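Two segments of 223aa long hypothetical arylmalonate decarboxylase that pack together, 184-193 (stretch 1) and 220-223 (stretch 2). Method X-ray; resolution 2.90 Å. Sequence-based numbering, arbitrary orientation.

Stretch 1 (184-193) TYEAVQYLHE
Stretch 2 220-223: LPGF

A glycine lies so close to a helix that a side chain there would collide with it: Gly 222 CA sits 3.2 Å from Val 188 CG1, and an ideal CB on Gly 222 would fall 2.1 Å from that methyl. The backbone of Gly 222 (phi/psi 90/-7) by itself calls for glycine, since a CB would also jam against the carbonyl O of Pro 221. Stretch 1 runs into a helix that includes Ala 187 to Glu 193 and continues beyond, with backbone hydrogen bonds such as His 192 N to Val 188 O (2.9 Å) and Glu 193 N to Gln 189 O (3.0 Å). Stretch 2 is irregular, extended at Leu 220 (-75/160) and Pro 221 (-89/149), and ends at the C-terminal carboxylate of Phe 223. Gln 189 CA and Gly 222 CA are 4.8 Å apart, and contacts advance along both stretches in the same sense, from Tyr 185 by Pro 221 to His 192 by Phe 223. No hydrogen bond crosses the interface, which buries 292 Å² in total; the contacts are van der Waals, with one CH-pi contact. Pro 221, ring C-gamma endo, points toward the helix. Its CG meets Tyr 185 CD2 at 3.8 Å, the Tyr 185 ring (chi1 t, chi2 -112°) lying oblique to it; its CB lies 3.4 Å from Gln 189 CG and 4.3 Å from Val 188 CG1. Gln 189 (m, t, chi3 61°) folds back so that NE2 donates to Tyr 185 O at 2.8 Å, nearly straight at 167°, giving NE2 an acceptor within its own stretch while CG packs on the proline. Val 188 (chi1 152°, t) points toward stretch 2, and its CG1 also reaches Pro 221 O at 3.3 Å. Over one face of the His 192 ring (chi1 t) lie Gly 222 O and Phe 223 CA, the latter 4.2 Å from the ring centroid, 18° off the normal. Phe 223 (chi1 54°, p; chi2 -89°) points away from the helix.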

# COMPACT_ATOMS: atom_id res chain seq x y z
N THR A 184 8.70 25.87 -4.40
CA THR A 184 7.30 25.85 -4.81
C THR A 184 6.73 24.49 -5.17
O THR A 184 5.58 24.39 -5.57
CB THR A 184 7.11 26.79 -6.00
OG1 THR A 184 8.09 26.49 -7.00
CG2 THR A 184 7.27 28.23 -5.57
N TYR A 185 7.52 23.44 -5.02
CA TYR A 185 7.06 22.10 -5.37
C TYR A 185 5.64 21.76 -4.88
O TYR A 185 4.82 21.27 -5.65
CB TYR A 185 8.04 21.05 -4.84
CG TYR A 185 7.69 19.66 -5.29
CD1 TYR A 185 7.24 18.70 -4.38
CD2 TYR A 185 7.76 19.31 -6.63
CE1 TYR A 185 6.88 17.43 -4.80
CE2 TYR A 185 7.41 18.04 -7.06
CZ TYR A 185 6.97 17.11 -6.15
OH TYR A 185 6.62 15.86 -6.59
N GLU A 186 5.36 22.01 -3.60
CA GLU A 186 4.03 21.71 -3.05
C GLU A 186 3.03 22.84 -3.29
O GLU A 186 1.94 22.62 -3.83
CB GLU A 186 4.12 21.43 -1.54
CG GLU A 186 4.96 20.24 -1.14
CD GLU A 186 6.45 20.56 -1.02
OE1 GLU A 186 7.25 19.62 -0.76
OE2 GLU A 186 6.84 21.75 -1.18
N ALA A 187 3.39 24.05 -2.86
CA ALA A 187 2.52 25.22 -3.00
C ALA A 187 1.84 25.27 -4.37
O ALA A 187 0.63 25.42 -4.47
CB ALA A 187 3.32 26.49 -2.77
N VAL A 188 2.64 25.15 -5.41
CA VAL A 188 2.13 25.19 -6.77
C VAL A 188 1.07 24.11 -7.07
O VAL A 188 0.15 24.33 -7.85
CB VAL A 188 3.33 25.11 -7.75
CG1 VAL A 188 2.94 24.50 -9.05
CG2 VAL A 188 3.86 26.52 -7.99
N GLN A 189 1.18 22.94 -6.43
CA GLN A 189 0.21 21.88 -6.66
C GLN A 189 -1.13 22.23 -6.03
O GLN A 189 -2.19 22.02 -6.63
CB GLN A 189 0.70 20.56 -6.08
CG GLN A 189 1.94 20.02 -6.74
CD GLN A 189 2.42 18.72 -6.12
OE1 GLN A 189 1.70 17.71 -6.13
NE2 GLN A 189 3.63 18.73 -5.58
N TYR A 190 -1.08 22.74 -4.81
CA TYR A 190 -2.29 23.14 -4.11
C TYR A 190 -2.98 24.24 -4.90
O TYR A 190 -4.18 24.17 -5.16
CB TYR A 190 -1.96 23.65 -2.72
CG TYR A 190 -1.60 22.58 -1.73
CD1 TYR A 190 -0.32 22.50 -1.19
CD2 TYR A 190 -2.56 21.67 -1.30
CE1 TYR A 190 -0.01 21.53 -0.24
CE2 TYR A 190 -2.26 20.70 -0.36
CZ TYR A 190 -0.98 20.64 0.17
OH TYR A 190 -0.68 19.67 1.10
N LEU A 191 -2.22 25.27 -5.27
CA LEU A 191 -2.79 26.37 -6.02
C LEU A 191 -3.43 25.87 -7.33
O LEU A 191 -4.57 26.22 -7.64
CB LEU A 191 -1.72 27.42 -6.31
CG LEU A 191 -1.30 28.24 -5.10
CD1 LEU A 191 -0.14 29.17 -5.44
CD2 LEU A 191 -2.50 29.05 -4.61
N HIS A 192 -2.70 25.05 -8.08
CA HIS A 192 -3.20 24.53 -9.34
C HIS A 192 -4.53 23.79 -9.19
O HIS A 192 -5.44 23.96 -10.01
CB HIS A 192 -2.16 23.60 -9.97
CG HIS A 192 -2.61 23.02 -11.28
ND1 HIS A 192 -2.61 21.66 -11.53
CD2 HIS A 192 -3.09 23.61 -12.40
CE1 HIS A 192 -3.08 21.44 -12.74
NE2 HIS A 192 -3.37 22.60 -13.29
N GLU A 193 -4.63 22.96 -8.16
CA GLU A 193 -5.85 22.22 -7.93
C GLU A 193 -6.99 23.15 -7.56
O GLU A 193 -8.08 23.06 -8.12
CB GLU A 193 -5.66 21.23 -6.78
CG GLU A 193 -5.05 19.92 -7.14
CD GLU A 193 -4.87 19.05 -5.91
OE1 GLU A 193 -5.88 18.82 -5.21
OE2 GLU A 193 -3.72 18.62 -5.65
N LEU A 220 5.63 17.44 -13.99
CA LEU A 220 5.97 18.58 -13.16
C LEU A 220 4.69 19.06 -12.49
O LEU A 220 3.59 18.75 -12.95
CB LEU A 220 6.59 19.70 -14.00
CG LEU A 220 7.91 19.35 -14.69
CD1 LEU A 220 8.84 18.68 -13.70
CD2 LEU A 220 7.66 18.43 -15.85
N PRO A 221 4.81 19.80 -11.38
CA PRO A 221 3.66 20.32 -10.63
C PRO A 221 3.10 21.67 -11.06
O PRO A 221 3.83 22.54 -11.54
CB PRO A 221 4.19 20.35 -9.21
CG PRO A 221 5.59 20.81 -9.42
CD PRO A 221 6.05 19.99 -10.61
N GLY A 222 1.79 21.82 -10.88
CA GLY A 222 1.13 23.07 -11.21
C GLY A 222 0.58 23.30 -12.60
O GLY A 222 -0.08 24.31 -12.82
N PHE A 223 0.83 22.39 -13.54
CA PHE A 223 0.31 22.58 -14.90
C PHE A 223 0.29 21.30 -15.71
O PHE A 223 0.78 20.27 -15.19
CB PHE A 223 1.14 23.63 -15.66
CG PHE A 223 2.61 23.35 -15.69
CD1 PHE A 223 3.45 23.82 -14.68
CD2 PHE A 223 3.16 22.56 -16.69
CE1 PHE A 223 4.82 23.52 -14.67
CE2 PHE A 223 4.52 22.25 -16.70
CZ PHE A 223 5.35 22.73 -15.68
OXT PHE A 223 -0.22 21.36 -16.86